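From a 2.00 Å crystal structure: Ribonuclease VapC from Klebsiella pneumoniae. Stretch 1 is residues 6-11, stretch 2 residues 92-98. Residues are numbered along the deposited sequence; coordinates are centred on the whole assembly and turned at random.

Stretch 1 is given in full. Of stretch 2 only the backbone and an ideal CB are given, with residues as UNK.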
# COMPACT_ATOMS: atom_id res chain seq x y z
N ALA B 6 16.03 11.08 5.21
CA ALA B 6 15.29 11.52 4.03
C ALA B 6 14.38 10.44 3.44
O ALA B 6 14.77 9.28 3.32
CB ALA B 6 16.26 12.01 2.98
N LEU B 7 13.17 10.85 3.08
CA LEU B 7 12.26 10.03 2.28
C LEU B 7 12.05 10.71 0.93
O LEU B 7 11.62 11.86 0.87
CB LEU B 7 10.92 9.82 2.99
CG LEU B 7 9.93 8.91 2.26
CD1 LEU B 7 10.03 7.48 2.77
CD2 LEU B 7 8.51 9.42 2.39
N PHE B 8 12.35 10.00 -0.15
CA PHE B 8 12.29 10.60 -1.48
C PHE B 8 11.04 10.20 -2.26
O PHE B 8 10.71 9.02 -2.37
CB PHE B 8 13.54 10.22 -2.28
CG PHE B 8 14.77 10.99 -1.88
CD1 PHE B 8 15.61 10.52 -0.89
CD2 PHE B 8 15.07 12.20 -2.49
CE1 PHE B 8 16.73 11.23 -0.51
CE2 PHE B 8 16.19 12.91 -2.12
CZ PHE B 8 17.02 12.43 -1.13
N ASP B 9 10.35 11.21 -2.78
CA ASP B 9 9.13 11.00 -3.56
C ASP B 9 9.47 10.43 -4.94
O ASP B 9 10.61 10.53 -5.40
CB ASP B 9 8.35 12.31 -3.69
CG ASP B 9 6.91 12.09 -4.11
OD1 ASP B 9 6.48 10.92 -4.22
OD2 ASP B 9 6.19 13.10 -4.31
N THR B 10 8.48 9.84 -5.58
CA THR B 10 8.66 9.12 -6.84
C THR B 10 9.30 9.97 -7.95
O THR B 10 10.15 9.48 -8.69
CB THR B 10 7.30 8.59 -7.36
OG1 THR B 10 6.64 7.87 -6.31
CG2 THR B 10 7.51 7.66 -8.55
N ASN B 11 8.90 11.23 -8.05
CA ASN B 11 9.36 12.09 -9.14
C ASN B 11 10.87 12.32 -9.15
O ASN B 11 11.46 12.57 -10.20
CB ASN B 11 8.63 13.44 -9.09
CG ASN B 11 8.74 14.12 -7.74
OD1 ASN B 11 7.85 14.01 -6.90
ND2 ASN B 11 9.84 14.83 -7.52
N UNK B 92 -0.26 8.91 1.50
CA UNK B 92 0.43 7.73 2.01
C UNK B 92 1.93 7.96 2.11
O UNK B 92 2.56 7.56 3.09
CB UNK B 92 0.15 6.52 1.12
N UNK B 93 2.50 8.62 1.11
CA UNK B 93 3.92 8.92 1.11
C UNK B 93 4.25 9.95 2.19
O UNK B 93 5.29 9.86 2.85
CB UNK B 93 4.36 9.43 -0.27
N UNK B 94 3.35 10.90 2.41
CA UNK B 94 3.52 11.89 3.47
C UNK B 94 3.34 11.25 4.84
O UNK B 94 4.04 11.59 5.80
CB UNK B 94 2.53 13.04 3.29
N UNK B 95 2.40 10.32 4.94
CA UNK B 95 2.15 9.59 6.19
C UNK B 95 3.35 8.74 6.56
O UNK B 95 3.71 8.63 7.74
CB UNK B 95 0.90 8.71 6.07
N UNK B 96 3.97 8.13 5.56
CA UNK B 96 5.15 7.31 5.75
C UNK B 96 6.31 8.14 6.30
O UNK B 96 7.03 7.71 7.20
CB UNK B 96 5.55 6.64 4.43
N UNK B 97 6.47 9.35 5.76
CA UNK B 97 7.54 10.24 6.20
C UNK B 97 7.34 10.68 7.64
O UNK B 97 8.27 10.64 8.45
CB UNK B 97 7.62 11.47 5.29
N UNK B 98 6.12 11.10 7.97
CA UNK B 98 5.79 11.57 9.31
C UNK B 98 6.04 10.51 10.38
O UNK B 98 6.69 10.77 11.38
CB UNK B 98 4.33 12.02 9.36

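Stretch 2 is one piece of helix running nearly antiparallel to strand 6-8, at 168° between their directions. The axes approach to 9.2 Å.

Position 92 has helical angles, -69/-41. Nothing of stretch 1 lies within 5.5 Å of its ideal CB. Stretch 1 therefore sets little limit here, and many helix-tolerant residues would suit. The residue is I92, which makes no contact with stretch 1.

Position 93 points toward stretch 1. Its ideal CB lies 4.7 Å from D9 OD1 and 4.9 Å from L7 CD2. That leaves room for a side chain of moderate length. The leucine methyl favours an apolar group; the carboxylate could also accept a hydrogen bond from a polar one. Isoleucine, leucine, valine or methionine would fit, and a donor is conceivable. The residue is I93, with chi1 m and chi2 t. Its CG2 packs on L7 CD2 at 3.9 Å. Its CD1 reaches D9 OD1 at 3.3 Å, a close contact without a hydrogen bond, since a methyl offers no polar donor. D9 OD1 accepts a hydrogen bond from T10 N at 2.6 Å, within stretch 1. L7 CD2 also sits 3.3 Å from the backbone O of I93, a contact that does not depend on the side chain at 93.

Positions 94 and 95 point away from stretch 1, which gives no preference at either. They hold L94 and A95, and neither touches stretch 1.

Position 96 points toward stretch 1, with L7 CD2 4.5 Å from its ideal CB. A small or medium side chain with an apolar part would suit: alanine, valine, threonine or serine. The residue is T96, chi1 m. Its CG2 lies 4.0 Å from L7 CD1. Its OG1 donates to I92 O at 2.8 Å, one turn back, so the hydroxyl is satisfied within the helix while the methyl meets the leucine.

Position 97 points sideways, but the CA of 97 is 6.1 Å from L7 CA. The ideal CB is already 3.7 Å from L7 CD2, so a small residue is the simplest fit. Alanine would do, and serine is possible; glycine would fit the space but is less favoured within a helix and would give up the CB contact. A longer side chain would have to lead away from that methyl. The residue is A97, whose CB packs against L7 CD2 at 3.6 Å.

Position 98 is out of reach of stretch 1, and many residues are possible. It is Q98, whose OE1 is hydrogen-bonded elsewhere in the structure. No hydrogen bond joins the two stretches.

Stretch 2, residues 92-98: IILATAQ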
# COMPACT_ATOMS: atom_id res chain seq x y z
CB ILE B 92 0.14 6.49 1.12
CG1 ILE B 92 -1.34 6.13 1.19
CG2 ILE B 92 0.99 5.31 1.55
CD1 ILE B 92 -1.77 5.08 0.19
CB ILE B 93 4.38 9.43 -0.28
CG1 ILE B 93 4.44 8.27 -1.26
CG2 ILE B 93 5.74 10.10 -0.20
CD1 ILE B 93 4.70 8.67 -2.69
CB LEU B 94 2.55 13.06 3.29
CG LEU B 94 2.65 14.20 4.30
CD1 LEU B 94 4.07 14.75 4.36
CD2 LEU B 94 1.66 15.30 3.98
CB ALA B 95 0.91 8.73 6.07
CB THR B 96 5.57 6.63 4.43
OG1 THR B 96 4.53 5.73 4.01
CG2 THR B 96 6.86 5.85 4.61
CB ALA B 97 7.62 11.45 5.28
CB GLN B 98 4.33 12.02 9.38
CG GLN B 98 4.01 13.26 8.57
CD GLN B 98 2.68 13.86 8.96
OE1 GLN B 98 1.88 13.23 9.65
NE2 GLN B 98 2.43 15.08 8.51
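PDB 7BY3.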